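PDB 3F9S: putative polyketide cyclase from Acidithiobacillus ferrooxidans, which may act as a lyase of the SnoaL-like polyketide cyclase family, a branch of the NTF2 clan of cone-shaped folds. Local coordinates for residues L12-R17 with D29-P34; K57-T62 with T124-I129; T62-A65 with D69-F72; A92-D97 with Q137-A142. One frame throughout, in Å; residues are numbered along the deposited sequence.

Contact 1: residues L12-R17 with D29-P34; sequences LTQFTR and DKYIAP
Phe-15, within helix 8-21, meets Tyr-31 where the weakly bonded helix 28-31 gives way to strand 32-33, and their CA atoms lie 6.6 Å apart, the nearest backbone approach between 12-17 and 29-34. This closeness lets Tyr-31 lay its ring against the helix itself. The evidence is a CH-pi contact: Phe-15 CB sits 3.5 Å from the centroid of the Tyr-31 ring, only 8° off its normal. With its CG roughly anti to the backbone N (chi1 154°), Phe-15 directs its own ring past the tyrosine, giving an offset edge-to-face pair with planes at 61° in which the phenylalanine supplies the edge. Farther out, Phe-15 CE1 reaches Ile-32 CD1 at 4.0 Å. The phenol oxygen reaches the exposed side chain of Gln-14, Tyr-31 OH lying 2.7 Å from Gln-14 OE1 in one of two conformers of the glutamine, so this contact is tentative; Glu-18 OE1 is a second partner of the hydroxyl. On the opposite face of the tyrosine ring lies Lys-30 CB. Phe-15 also meets the rings of Trp-20 and Tyr-116, and the cluster packs helix 8-21 against the sheet, consistent with the cone of an NTF2-like alpha+beta fold.

Contact 2: residues K57-T62 with T124-I129; sequences KERVKT and TGHWQI. With GOL (glycerol), chain C.
Arg-59 and His-126 approach from opposite directions, their side chains spanning backbones whose closest CA atoms, Arg-59 and Gly-125, are 12.8 Å apart. The tight part is a single meeting of flat groups: Arg-59 NH2 stands 3.3 Å from His-126 CE1, with the imidazole edge set against a face of the guanidinium and the planes 44° apart. An extended chain from CG to NE, starting anti to the backbone N (chi1 169°), carries the guanidinium this far. No hydrogen bond joins the two residues directly. Asp-41 OD2 links them instead, taking a salt bridge from Arg-59 NH2 and a hydrogen bond with His-126 NE2; Arg-59 NH2 also pairs with Asp-44 OD2, and Tyr-36 OH with His-126 ND1.

Toward Gln-128 the packing is looser: Arg-59 NH2 and Gln-128 NE2 are 4.4 Å apart, bridged, as modelled, by a glycerol probably from the crystallisation liquor. Arg-59 NH1 donates to glycerol O2 at 3.0 Å, and Gln-128 NE2 to glycerol O1 at 2.8 Å, though the ligand's exact fit against this amide is doubtful. The protein holds Gln-128 through OE1 to Thr-114 OG1 and NE2 to Asp-41 OD1, making Asp-41 common to all three side chains. Helix 53-66 thus faces strand 122-130, with strands 36-40 and 107-118 flanking His-126 and Trp-20 of helix 8-21 beside Arg-59.

Contact 3: residues T62-A65 with D69-F72; sequences TLRA and DQCF
Gln-70 and Arg-64 form most of this junction, their CA atoms 7.2 Å apart where the chain leaves helix 53-66 and enters strand 71-80.

Among the polar contacts, Gln-70 NE2 donates a weak bond to Leu-63 O, 3.1 Å long and bent to 132° at the hydrogen. The same amide nitrogen has a stronger partner in Phe-67 O, so it serves two backbone carbonyls around the helix terminus, while Gln-70 OE1 accepts from Trp-90 NE1. With both ends of the amide engaged, its rotation is probably fixed. Arg-64 NH1 comes 3.0 Å from Gln-70 O, which lies at the guanidinium edge near its plane; the same nitrogen makes a weak hydrogen bond to Trp-20 O.

The remaining contacts are of van der Waals kind. Because Arg-64 bends at chi2 (-83°) and again at chi3, its chain curls over the glutamine: Arg-64 CD lies 4.1 Å from Gln-70 CG, and Arg-64 NH1 is 3.5 Å from that same CG. On the helix side, Gln-70 NE2 passes 3.6 Å from Arg-64 CA. Cutting Gln-70 back to an alanine is likely to leave Leu-63 O, Phe-67 O and Trp-90 NE1 without this amide partner and open a gap beside the arginine chain.

Arg-64 NH1 and Asp-69 OD1 are 6.8 Å apart, too far for a salt bridge; the carboxylate bonds Thr-93 OG1 through OD2. Helix 8-21 borders the junction through Trp-20, which packs on Leu-63, and strand 83-93 lines it through Ala-92, against which both Asp-69 and Gln-70 lie.

Contact 4: residues A92-D97 with Q137-A142; sequences ATHKED and QQLRQA
Ala-142 N donates to Gln-138 O at 2.9 Å, the shortest sound polar bond within either segment, and with the bond of Gln-141 N to Gln-137 O (3.1 Å) it shows that helix 132-142 keeps its regular hydrogen bonding to its last turn. That turn presents Leu-139 and Ala-142 to His-94. No hydrogen bond crosses the contact; the evidence for association is a CH-pi interaction. Leu-139 CD2 sits 3.5 Å from the centroid of the His-94 ring and only 7° off the normal, so this one methyl is centred over the imidazole face, with His-94 CE1 and ND1 both 3.6 Å from Leu-139 CD2. More distantly, the methyl of Ala-142 adds an oblique approach, CB to His-94 ND1 at 4.5 Å.

His-94 is the centre of an inverse gamma turn in the segment that follows Ala-92 and Thr-93, closed by a weak bond from Lys-95 N to Thr-93 O (3.0 Å). From this bend the side chain leaves with CG anti to the backbone N (chi1 179°), which carries the ring toward the helix. Both ring nitrogens of this buried side chain are engaged, ND1 by Thr-104 OG1 and NE2 by Phe-101 O, so the plane presented to the leucine is held in two places. Replacing His-94 by a serine would probably strip the Leu-139 methyl of its aromatic platform and leave Thr-104 OG1 and Phe-101 O without their imidazole partner. Leu-139 also packs on Ile-98 of the adjoining loop and on Ile-108 of strand 107-118, which touches His-94 as well.

In the fold
All four contacts are spread through one NTF2-like alpha+beta fold. Contact 1 closes before the others open. Contacts 2 and 3 start from helix 53-66, share Thr-62 and have centres 11 Å apart; contact 4 comes last to open, its segments alternating with those of contact 2. Contacts 1 and 4 sit on opposite sides of the chain's centre, 28 Å between centres. Contact 1 touches contact 2 through a salt bridge of Asp-29 OD1 with Lys-57 NZ (2.7 Å), and contact 3 through Thr-16 CG2 on Phe-72 CB. Strands 71-80 and 83-93, adjacent in the mixed sheet, connect contacts 3 and 4, so one sheet joins the helix-packed interior to the C-terminal helix.

Contact 1: residues L12-R17 with D29-P34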
loop_
_atom_site.group_PDB
_atom_site.type_symbol
_atom_site.label_atom_id
_atom_site.label_comp_id
_atom_site.label_asym_id
_atom_site.label_seq_id
_atom_site.Cartn_x
_atom_site.Cartn_y
_atom_site.Cartn_z
ATOM N N LEU A 12 -12.825 8.211 9.373
ATOM C CA LEU A 12 -11.743 8.251 8.374
ATOM C C LEU A 12 -12.158 8.969 7.129
ATOM O O LEU A 12 -11.383 9.738 6.576
ATOM C CB LEU A 12 -11.273 6.865 7.926
ATOM C CG LEU A 12 -10.245 6.117 8.746
ATOM C CD1 LEU A 12 -9.788 4.856 7.981
ATOM C CD2 LEU A 12 -9.062 7.022 9.099
ATOM N N THR A 13 -13.373 8.680 6.693
ATOM C CA THR A 13 -13.925 9.325 5.532
ATOM C C THR A 13 -13.958 10.847 5.729
ATOM O O THR A 13 -13.447 11.557 4.862
ATOM C CB THR A 13 -15.294 8.785 5.160
ATOM O OG1 THR A 13 -15.226 7.359 5.016
ATOM C CG2 THR A 13 -15.796 9.422 3.835
ATOM N N GLN A 14 -14.472 11.322 6.864
ATOM C CA GLN A 14 -14.582 12.775 7.125
ATOM C C GLN A 14 -13.201 13.398 7.294
ATOM O O GLN A 14 -12.920 14.455 6.748
ATOM C CB GLN A 14 -15.426 13.078 8.374
ATOM C CG GLN A 14 -15.924 14.530 8.413
ATOM C CD GLN A 14 -16.592 14.954 9.721
ATOM O OE1 GLN A 14 -16.266 14.460 10.804
ATOM N NE2 GLN A 14 -17.498 15.917 9.624
ATOM N N PHE A 15 -12.366 12.737 8.095
ATOM C CA PHE A 15 -10.989 13.145 8.333
ATOM C C PHE A 15 -10.214 13.316 7.030
ATOM O O PHE A 15 -9.579 14.338 6.813
ATOM C CB PHE A 15 -10.320 12.090 9.210
ATOM C CG PHE A 15 -8.828 11.996 9.065
ATOM C CD1 PHE A 15 -7.982 12.977 9.539
ATOM C CD2 PHE A 15 -8.286 10.877 8.451
ATOM C CE1 PHE A 15 -6.590 12.828 9.398
ATOM C CE2 PHE A 15 -6.941 10.732 8.310
ATOM C CZ PHE A 15 -6.092 11.696 8.773
ATOM N N THR A 16 -10.313 12.312 6.161
ATOM C CA THR A 16 -9.623 12.322 4.876
ATOM C C THR A 16 -10.122 13.480 4.050
ATOM O O THR A 16 -9.334 14.206 3.449
ATOM C CB THR A 16 -9.819 10.983 4.134
ATOM O OG1 THR A 16 -9.257 9.927 4.931
ATOM C CG2 THR A 16 -9.148 10.993 2.761
ATOM N N ARG A 17 -11.432 13.673 4.067
ATOM C CA ARG A 17 -12.034 14.762 3.329
ATOM C C ARG A 17 -11.568 16.115 3.862
ATOM O O ARG A 17 -11.029 16.930 3.107
ATOM C CB ARG A 17 -13.552 14.662 3.379
ATOM C CG ARG A 17 -14.227 15.678 2.511
ATOM C CD ARG A 17 -15.714 15.556 2.584
ATOM N NE ARG A 17 -16.351 16.640 1.842
ATOM C CZ ARG A 17 -17.663 16.885 1.818
ATOM N NH1 ARG A 17 -18.540 16.122 2.479
ATOM N NH2 ARG A 17 -18.105 17.914 1.100
ATOM N N ASP A 29 -7.280 18.394 14.907
ATOM C CA ASP A 29 -7.619 18.403 16.328
ATOM C C ASP A 29 -8.769 17.469 16.706
ATOM O O ASP A 29 -8.798 16.991 17.823
ATOM C CB ASP A 29 -7.977 19.806 16.803
ATOM C CG ASP A 29 -6.808 20.769 16.768
ATOM O OD1 ASP A 29 -5.662 20.361 16.507
ATOM O OD2 ASP A 29 -7.057 21.968 16.995
ATOM N N LYS A 30 -9.718 17.261 15.803
ATOM C CA LYS A 30 -10.866 16.398 16.046
ATOM C C LYS A 30 -10.560 14.924 15.858
ATOM O O LYS A 30 -11.298 14.085 16.370
ATOM C CB LYS A 30 -11.995 16.727 15.074
ATOM C CG LYS A 30 -12.490 18.150 15.111
ATOM C CD LYS A 30 -13.683 18.363 14.177
ATOM C CE LYS A 30 -13.298 18.290 12.705
ATOM N NZ LYS A 30 -14.438 18.641 11.811
ATOM N N TYR A 31 -9.500 14.609 15.111
ATOM C CA TYR A 31 -9.221 13.233 14.698
ATOM C C TYR A 31 -7.963 12.570 15.202
ATOM O O TYR A 31 -7.892 11.351 15.189
ATOM C CB TYR A 31 -9.082 13.230 13.179
ATOM C CG TYR A 31 -10.286 13.752 12.469
ATOM C CD1 TYR A 31 -11.480 13.055 12.523
ATOM C CD2 TYR A 31 -10.240 14.956 11.759
ATOM C CE1 TYR A 31 -12.607 13.522 11.872
ATOM C CE2 TYR A 31 -11.367 15.441 11.102
ATOM C CZ TYR A 31 -12.541 14.691 11.147
ATOM O OH TYR A 31 -13.673 15.112 10.512
ATOM N N ILE A 32 -6.951 13.359 15.544
ATOM C CA ILE A 32 -5.662 12.809 15.911
ATOM C C ILE A 32 -5.551 12.634 17.400
ATOM O O ILE A 32 -5.919 13.501 18.168
ATOM C CB ILE A 32 -4.509 13.646 15.344
ATOM C CG1 ILE A 32 -4.686 13.832 13.833
ATOM C CG2 ILE A 32 -3.168 12.981 15.607
ATOM C CD1 ILE A 32 -4.895 12.549 13.011
ATOM N N ALA A 33 -5.000 11.490 17.788
ATOM C CA ALA A 33 -4.729 11.174 19.172
ATOM C C ALA A 33 -3.566 12.036 19.649
ATOM O O ALA A 33 -2.827 12.601 18.829
ATOM C CB ALA A 33 -4.371 9.715 19.332
ATOM N N PRO A 34 -3.363 12.114 20.968
ATOM C CA PRO A 34 -2.234 12.902 21.475
ATOM C C PRO A 34 -0.863 12.466 20.947
ATOM O O PRO A 34 0.042 13.297 20.861
ATOM C CB PRO A 34 -2.332 12.718 22.986
ATOM C CG PRO A 34 -3.751 12.451 23.218
ATOM C CD PRO A 34 -4.183 11.597 22.077
#

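Contact 2: residues K57-T62 with T124-I129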
loop_
_atom_site.group_PDB
_atom_site.type_symbol
_atom_site.label_atom_id
_atom_site.label_comp_id
_atom_site.label_asym_id
_atom_site.label_seq_id
_atom_site.Cartn_x
_atom_site.Cartn_y
_atom_site.Cartn_z
ATOM N N LYS A 57 0.030 18.216 12.345
ATOM C CA LYS A 57 -0.451 19.319 11.512
ATOM C C LYS A 57 0.670 19.889 10.660
ATOM O O LYS A 57 0.433 20.229 9.517
ATOM C CB LYS A 57 -1.136 20.389 12.351
ATOM C CG LYS A 57 -2.477 19.929 12.843
ATOM C CD LYS A 57 -3.284 21.011 13.522
ATOM C CE LYS A 57 -2.862 21.322 14.898
ATOM N NZ LYS A 57 -3.906 22.193 15.561
ATOM N N GLU A 58 1.890 19.952 11.198
ATOM C CA GLU A 58 3.030 20.423 10.413
ATOM C C GLU A 58 3.284 19.499 9.242
ATOM O O GLU A 58 3.522 19.967 8.135
ATOM C CB GLU A 58 4.300 20.586 11.254
ATOM C CG GLU A 58 4.199 21.674 12.296
ATOM C CD GLU A 58 3.902 23.051 11.753
ATOM O OE1 GLU A 58 4.326 23.375 10.624
ATOM O OE2 GLU A 58 3.275 23.827 12.496
ATOM N N ARG A 59 3.160 18.196 9.464
ATOM C CA ARG A 59 3.343 17.249 8.385
ATOM C C ARG A 59 2.258 17.435 7.336
ATOM O O ARG A 59 2.551 17.402 6.145
ATOM C CB ARG A 59 3.395 15.840 8.921
ATOM C CG ARG A 59 3.324 14.771 7.877
ATOM C CD ARG A 59 3.542 13.469 8.527
ATOM N NE ARG A 59 3.431 12.398 7.543
ATOM C CZ ARG A 59 2.284 11.924 7.070
ATOM N NH1 ARG A 59 1.110 12.383 7.474
ATOM N NH2 ARG A 59 2.311 10.942 6.181
ATOM N N VAL A 60 1.020 17.637 7.772
ATOM C CA VAL A 60 -0.061 17.890 6.812
ATOM C C VAL A 60 0.267 19.117 5.979
ATOM O O VAL A 60 0.158 19.077 4.754
ATOM C CB VAL A 60 -1.427 18.099 7.456
ATOM C CG1 VAL A 60 -2.497 18.237 6.332
ATOM C CG2 VAL A 60 -1.773 16.940 8.363
ATOM N N LYS A 61 0.720 20.177 6.636
ATOM C CA LYS A 61 1.055 21.417 5.939
ATOM C C LYS A 61 2.112 21.188 4.860
ATOM O O LYS A 61 1.985 21.722 3.762
ATOM C CB LYS A 61 1.520 22.503 6.898
ATOM C CG LYS A 61 0.455 23.013 7.870
ATOM C CD LYS A 61 1.103 23.997 8.850
ATOM C CE LYS A 61 0.295 24.177 10.115
ATOM N NZ LYS A 61 1.005 25.111 11.051
ATOM N N THR A 62 3.134 20.393 5.178
ATOM C CA THR A 62 4.211 20.110 4.220
ATOM C C THR A 62 3.720 19.295 3.040
ATOM O O THR A 62 3.968 19.655 1.897
ATOM C CB THR A 62 5.363 19.381 4.899
ATOM O OG1 THR A 62 6.021 20.342 5.705
ATOM C CG2 THR A 62 6.388 18.858 3.909
ATOM N N THR A 124 -4.092 7.030 15.925
ATOM C CA THR A 124 -2.828 6.902 16.645
ATOM C C THR A 124 -1.633 6.678 15.746
ATOM O O THR A 124 -0.494 6.682 16.215
ATOM C CB THR A 124 -2.882 5.769 17.650
ATOM O OG1 THR A 124 -3.043 4.535 16.945
ATOM C CG2 THR A 124 -4.015 6.008 18.642
ATOM N N GLY A 125 -1.873 6.406 14.473
ATOM C CA GLY A 125 -0.775 6.233 13.556
ATOM C C GLY A 125 -1.237 5.662 12.262
ATOM O O GLY A 125 -2.415 5.364 12.114
ATOM N N HIS A 126 -0.301 5.530 11.333
ATOM C CA HIS A 126 -0.607 4.881 10.066
ATOM C C HIS A 126 0.548 4.047 9.526
ATOM O O HIS A 126 1.695 4.264 9.873
ATOM C CB HIS A 126 -1.109 5.860 9.011
ATOM C CG HIS A 126 -0.049 6.759 8.459
ATOM N ND1 HIS A 126 0.123 8.056 8.885
ATOM C CD2 HIS A 126 0.876 6.556 7.489
ATOM C CE1 HIS A 126 1.111 8.609 8.205
ATOM N NE2 HIS A 126 1.596 7.714 7.367
ATOM N N TRP A 127 0.190 3.064 8.711
ATOM C CA TRP A 127 1.115 2.203 8.007
ATOM C C TRP A 127 0.640 2.365 6.577
ATOM O O TRP A 127 -0.468 1.961 6.236
ATOM C CB TRP A 127 0.949 0.787 8.502
ATOM C CG TRP A 127 2.054 -0.087 8.163
ATOM C CD1 TRP A 127 3.030 -0.513 9.003
ATOM C CD2 TRP A 127 2.294 -0.708 6.909
ATOM N NE1 TRP A 127 3.878 -1.354 8.338
ATOM C CE2 TRP A 127 3.450 -1.494 7.049
ATOM C CE3 TRP A 127 1.636 -0.697 5.672
ATOM C CZ2 TRP A 127 3.974 -2.252 6.001
ATOM C CZ3 TRP A 127 2.171 -1.443 4.629
ATOM C CH2 TRP A 127 3.332 -2.200 4.800
ATOM N N GLN A 128 1.466 2.969 5.736
ATOM C CA GLN A 128 1.036 3.346 4.414
ATOM C C GLN A 128 1.989 2.959 3.309
ATOM O O GLN A 128 3.189 2.895 3.510
ATOM C CB GLN A 128 0.880 4.858 4.408
ATOM C CG GLN A 128 0.580 5.505 3.091
ATOM C CD GLN A 128 0.077 6.882 3.326
ATOM O OE1 GLN A 128 -1.093 7.036 3.611
ATOM N NE2 GLN A 128 0.958 7.875 3.297
ATOM N N ILE A 129 1.415 2.652 2.158
ATOM C CA ILE A 129 2.215 2.463 0.947
ATOM C C ILE A 129 1.454 3.253 -0.101
ATOM O O ILE A 129 0.238 3.180 -0.160
ATOM C CB ILE A 129 2.312 0.988 0.508
ATOM C CG1 ILE A 129 2.753 0.095 1.652
ATOM C CG2 ILE A 129 3.254 0.865 -0.719
ATOM C CD1 ILE A 129 4.166 0.253 2.074
HETATM C C1 GOL C . -0.880 11.279 3.961
HETATM O O1 GOL C . 0.299 10.522 3.866
HETATM C C2 GOL C . -1.815 10.755 5.045
HETATM O O2 GOL C . -1.120 10.718 6.277
HETATM C C3 GOL C . -2.401 9.405 4.632
HETATM O O3 GOL C . -3.797 9.407 4.379
#

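Contact 3: residues T62-A65 with D69-F72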
loop_
_atom_site.group_PDB
_atom_site.type_symbol
_atom_site.label_atom_id
_atom_site.label_comp_id
_atom_site.label_asym_id
_atom_site.label_seq_id
_atom_site.Cartn_x
_atom_site.Cartn_y
_atom_site.Cartn_z
ATOM N N THR A 62 3.134 20.393 5.178
ATOM C CA THR A 62 4.211 20.110 4.220
ATOM C C THR A 62 3.720 19.295 3.040
ATOM O O THR A 62 3.968 19.655 1.897
ATOM C CB THR A 62 5.363 19.381 4.899
ATOM O OG1 THR A 62 6.021 20.342 5.705
ATOM C CG2 THR A 62 6.388 18.858 3.909
ATOM N N LEU A 63 3.025 18.211 3.339
ATOM C CA LEU A 63 2.500 17.345 2.294
ATOM C C LEU A 63 1.434 18.049 1.462
ATOM O O LEU A 63 1.417 17.918 0.237
ATOM C CB LEU A 63 1.969 16.050 2.889
ATOM C CG LEU A 63 2.986 14.986 3.301
ATOM C CD1 LEU A 63 4.149 15.477 4.132
ATOM C CD2 LEU A 63 2.242 13.873 4.042
ATOM N N ARG A 64 0.557 18.815 2.104
ATOM C CA ARG A 64 -0.486 19.546 1.367
ATOM C C ARG A 64 0.143 20.600 0.460
ATOM O O ARG A 64 -0.275 20.734 -0.677
ATOM C CB ARG A 64 -1.547 20.165 2.290
ATOM C CG ARG A 64 -2.567 19.138 2.874
ATOM C CD ARG A 64 -3.710 18.823 1.911
ATOM N NE ARG A 64 -4.403 20.062 1.551
ATOM C CZ ARG A 64 -5.279 20.233 0.567
ATOM N NH1 ARG A 64 -5.624 19.245 -0.244
ATOM N NH2 ARG A 64 -5.818 21.437 0.376
ATOM N N ALA A 65 1.160 21.314 0.946
ATOM C CA ALA A 65 1.839 22.340 0.161
ATOM C C ALA A 65 2.438 21.848 -1.157
ATOM O O ALA A 65 2.486 22.600 -2.116
ATOM C CB ALA A 65 2.925 23.023 0.990
ATOM N N ASP A 69 -4.052 21.213 -4.200
ATOM C CA ASP A 69 -5.420 20.836 -4.579
ATOM C C ASP A 69 -5.622 19.326 -4.550
ATOM O O ASP A 69 -6.604 18.833 -5.110
ATOM C CB ASP A 69 -5.782 21.413 -5.948
ATOM C CG ASP A 69 -5.109 20.705 -7.105
ATOM O OD1 ASP A 69 -4.233 19.827 -6.913
ATOM O OD2 ASP A 69 -5.509 21.022 -8.235
ATOM N N GLN A 70 -4.713 18.592 -3.902
ATOM C CA GLN A 70 -4.807 17.145 -3.860
ATOM C C GLN A 70 -6.114 16.677 -3.257
ATOM O O GLN A 70 -6.646 17.306 -2.346
ATOM C CB GLN A 70 -3.638 16.513 -3.104
ATOM C CG GLN A 70 -3.579 16.785 -1.619
ATOM C CD GLN A 70 -2.290 16.290 -1.014
ATOM O OE1 GLN A 70 -2.228 15.164 -0.540
ATOM N NE2 GLN A 70 -1.242 17.089 -1.100
ATOM N N CYS A 71 -6.618 15.559 -3.775
ATOM C CA CYS A 71 -7.881 15.031 -3.332
ATOM C C CYS A 71 -7.742 13.530 -3.248
ATOM O O CYS A 71 -7.270 12.909 -4.186
ATOM C CB CYS A 71 -9.000 15.393 -4.307
ATOM S SG CYS A 71 -10.593 14.994 -3.594
ATOM N N PHE A 72 -8.129 12.984 -2.108
ATOM C CA PHE A 72 -8.132 11.545 -1.865
ATOM C C PHE A 72 -9.529 11.045 -2.158
ATOM O O PHE A 72 -10.509 11.684 -1.788
ATOM C CB PHE A 72 -7.776 11.236 -0.433
ATOM C CG PHE A 72 -6.348 11.498 -0.123
ATOM C CD1 PHE A 72 -5.902 12.803 0.078
ATOM C CD2 PHE A 72 -5.440 10.456 -0.056
ATOM C CE1 PHE A 72 -4.563 13.055 0.358
ATOM C CE2 PHE A 72 -4.107 10.694 0.229
ATOM C CZ PHE A 72 -3.666 11.993 0.458
#

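Contact 4: residues A92-D97 with Q137-A142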
loop_
_atom_site.group_PDB
_atom_site.type_symbol
_atom_site.label_atom_id
_atom_site.label_comp_id
_atom_site.label_asym_id
_atom_site.label_seq_id
_atom_site.Cartn_x
_atom_site.Cartn_y
_atom_site.Cartn_z
ATOM N N ALA A 92 -4.084 15.279 -8.061
ATOM C CA ALA A 92 -3.587 16.611 -7.728
ATOM C C ALA A 92 -3.046 17.200 -9.007
ATOM O O ALA A 92 -2.690 16.466 -9.922
ATOM C CB ALA A 92 -2.504 16.507 -6.693
ATOM N N THR A 93 -3.050 18.521 -9.077
ATOM C CA THR A 93 -2.525 19.260 -10.213
ATOM C C THR A 93 -1.067 19.512 -9.891
ATOM O O THR A 93 -0.744 19.848 -8.748
ATOM C CB THR A 93 -3.224 20.623 -10.356
ATOM O OG1 THR A 93 -4.636 20.415 -10.418
ATOM C CG2 THR A 93 -2.775 21.329 -11.605
ATOM N N HIS A 94 -0.202 19.359 -10.887
ATOM C CA HIS A 94 1.229 19.611 -10.719
ATOM C C HIS A 94 1.419 21.111 -10.953
ATOM O O HIS A 94 1.854 21.524 -12.029
ATOM C CB HIS A 94 2.035 18.736 -11.691
ATOM C CG HIS A 94 3.515 18.934 -11.610
ATOM N ND1 HIS A 94 4.336 18.798 -12.708
ATOM C CD2 HIS A 94 4.313 19.308 -10.583
ATOM C CE1 HIS A 94 5.584 19.043 -12.350
ATOM N NE2 HIS A 94 5.597 19.357 -11.067
ATOM N N LYS A 95 1.077 21.909 -9.939
ATOM C CA LYS A 95 1.141 23.381 -10.029
ATOM C C LYS A 95 2.126 24.089 -9.084
ATOM O O LYS A 95 2.299 25.313 -9.184
ATOM C CB LYS A 95 -0.265 23.984 -9.938
ATOM C CG LYS A 95 -0.991 23.785 -8.630
ATOM C CD LYS A 95 -2.395 24.368 -8.745
ATOM C CE LYS A 95 -3.075 24.434 -7.400
ATOM N NZ LYS A 95 -3.116 23.099 -6.755
ATOM N N GLU A 96 2.761 23.335 -8.188
ATOM C CA GLU A 96 3.837 23.835 -7.337
ATOM C C GLU A 96 5.130 23.235 -7.875
ATOM O O GLU A 96 5.134 22.108 -8.389
ATOM C CB GLU A 96 3.634 23.427 -5.876
ATOM C CG GLU A 96 2.502 24.176 -5.179
ATOM C CD GLU A 96 2.822 25.624 -4.812
ATOM O OE1 GLU A 96 3.969 26.092 -5.000
ATOM O OE2 GLU A 96 1.902 26.302 -4.308
ATOM N N ASP A 97 6.217 24.000 -7.774
ATOM C CA ASP A 97 7.538 23.520 -8.168
ATOM C C ASP A 97 8.023 22.535 -7.099
ATOM O O ASP A 97 7.985 22.839 -5.903
ATOM C CB ASP A 97 8.547 24.670 -8.324
ATOM C CG ASP A 97 8.219 25.609 -9.486
ATOM O OD1 ASP A 97 7.420 25.258 -10.381
ATOM O OD2 ASP A 97 8.790 26.721 -9.516
ATOM N N GLN A 137 7.155 8.617 -12.387
ATOM C CA GLN A 137 7.030 8.368 -13.829
ATOM C C GLN A 137 6.197 9.418 -14.573
ATOM O O GLN A 137 6.579 9.863 -15.662
ATOM C CB GLN A 137 6.407 6.992 -14.079
ATOM C CG GLN A 137 7.341 5.832 -13.768
ATOM C CD GLN A 137 6.641 4.487 -13.838
ATOM O OE1 GLN A 137 5.416 4.411 -13.863
ATOM N NE2 GLN A 137 7.423 3.415 -13.858
ATOM N N GLN A 138 5.052 9.778 -13.996
ATOM C CA GLN A 138 4.167 10.802 -14.569
ATOM C C GLN A 138 4.834 12.176 -14.636
ATOM O O GLN A 138 4.642 12.903 -15.616
ATOM C CB GLN A 138 2.875 10.925 -13.774
ATOM C CG GLN A 138 1.950 9.730 -13.867
ATOM C CD GLN A 138 0.888 9.824 -12.799
ATOM O OE1 GLN A 138 0.174 10.823 -12.723
ATOM N NE2 GLN A 138 0.782 8.805 -11.962
ATOM N N LEU A 139 5.590 12.525 -13.598
ATOM C CA LEU A 139 6.369 13.771 -13.582
ATOM C C LEU A 139 7.443 13.758 -14.668
ATOM O O LEU A 139 7.731 14.816 -15.233
ATOM C CB LEU A 139 7.010 14.015 -12.213
ATOM C CG LEU A 139 6.066 14.325 -11.053
ATOM C CD1 LEU A 139 6.823 14.240 -9.745
ATOM C CD2 LEU A 139 5.395 15.685 -11.211
ATOM N N ARG A 140 8.016 12.580 -14.953
ATOM C CA ARG A 140 8.984 12.411 -16.046
ATOM C C ARG A 140 8.324 12.700 -17.384
ATOM O O ARG A 140 8.903 13.437 -18.189
ATOM C CB ARG A 140 9.653 11.012 -16.103
ATOM C CG ARG A 140 10.521 10.541 -14.899
ATOM C CD ARG A 140 11.335 11.687 -14.393
ATOM N NE ARG A 140 12.494 11.451 -13.527
ATOM C CZ ARG A 140 12.556 11.575 -12.194
ATOM N NH1 ARG A 140 11.482 11.834 -11.436
ATOM N NH2 ARG A 140 13.738 11.397 -11.596
ATOM N N GLN A 141 7.136 12.139 -17.619
ATOM C CA GLN A 141 6.389 12.403 -18.862
ATOM C C GLN A 141 5.899 13.854 -18.997
ATOM O O GLN A 141 5.790 14.352 -20.116
ATOM C CB GLN A 141 5.250 11.399 -19.081
ATOM C CG GLN A 141 5.754 10.049 -19.576
ATOM C CD GLN A 141 4.644 9.063 -19.882
ATOM O OE1 GLN A 141 3.661 8.960 -19.138
ATOM N NE2 GLN A 141 4.810 8.300 -20.962
ATOM N N ALA A 142 5.636 14.519 -17.868
ATOM C CA ALA A 142 5.225 15.931 -17.843
ATOM C C ALA A 142 6.341 16.856 -18.341
ATOM O O ALA A 142 6.146 17.591 -19.313
ATOM C CB ALA A 142 4.802 16.345 -16.434
#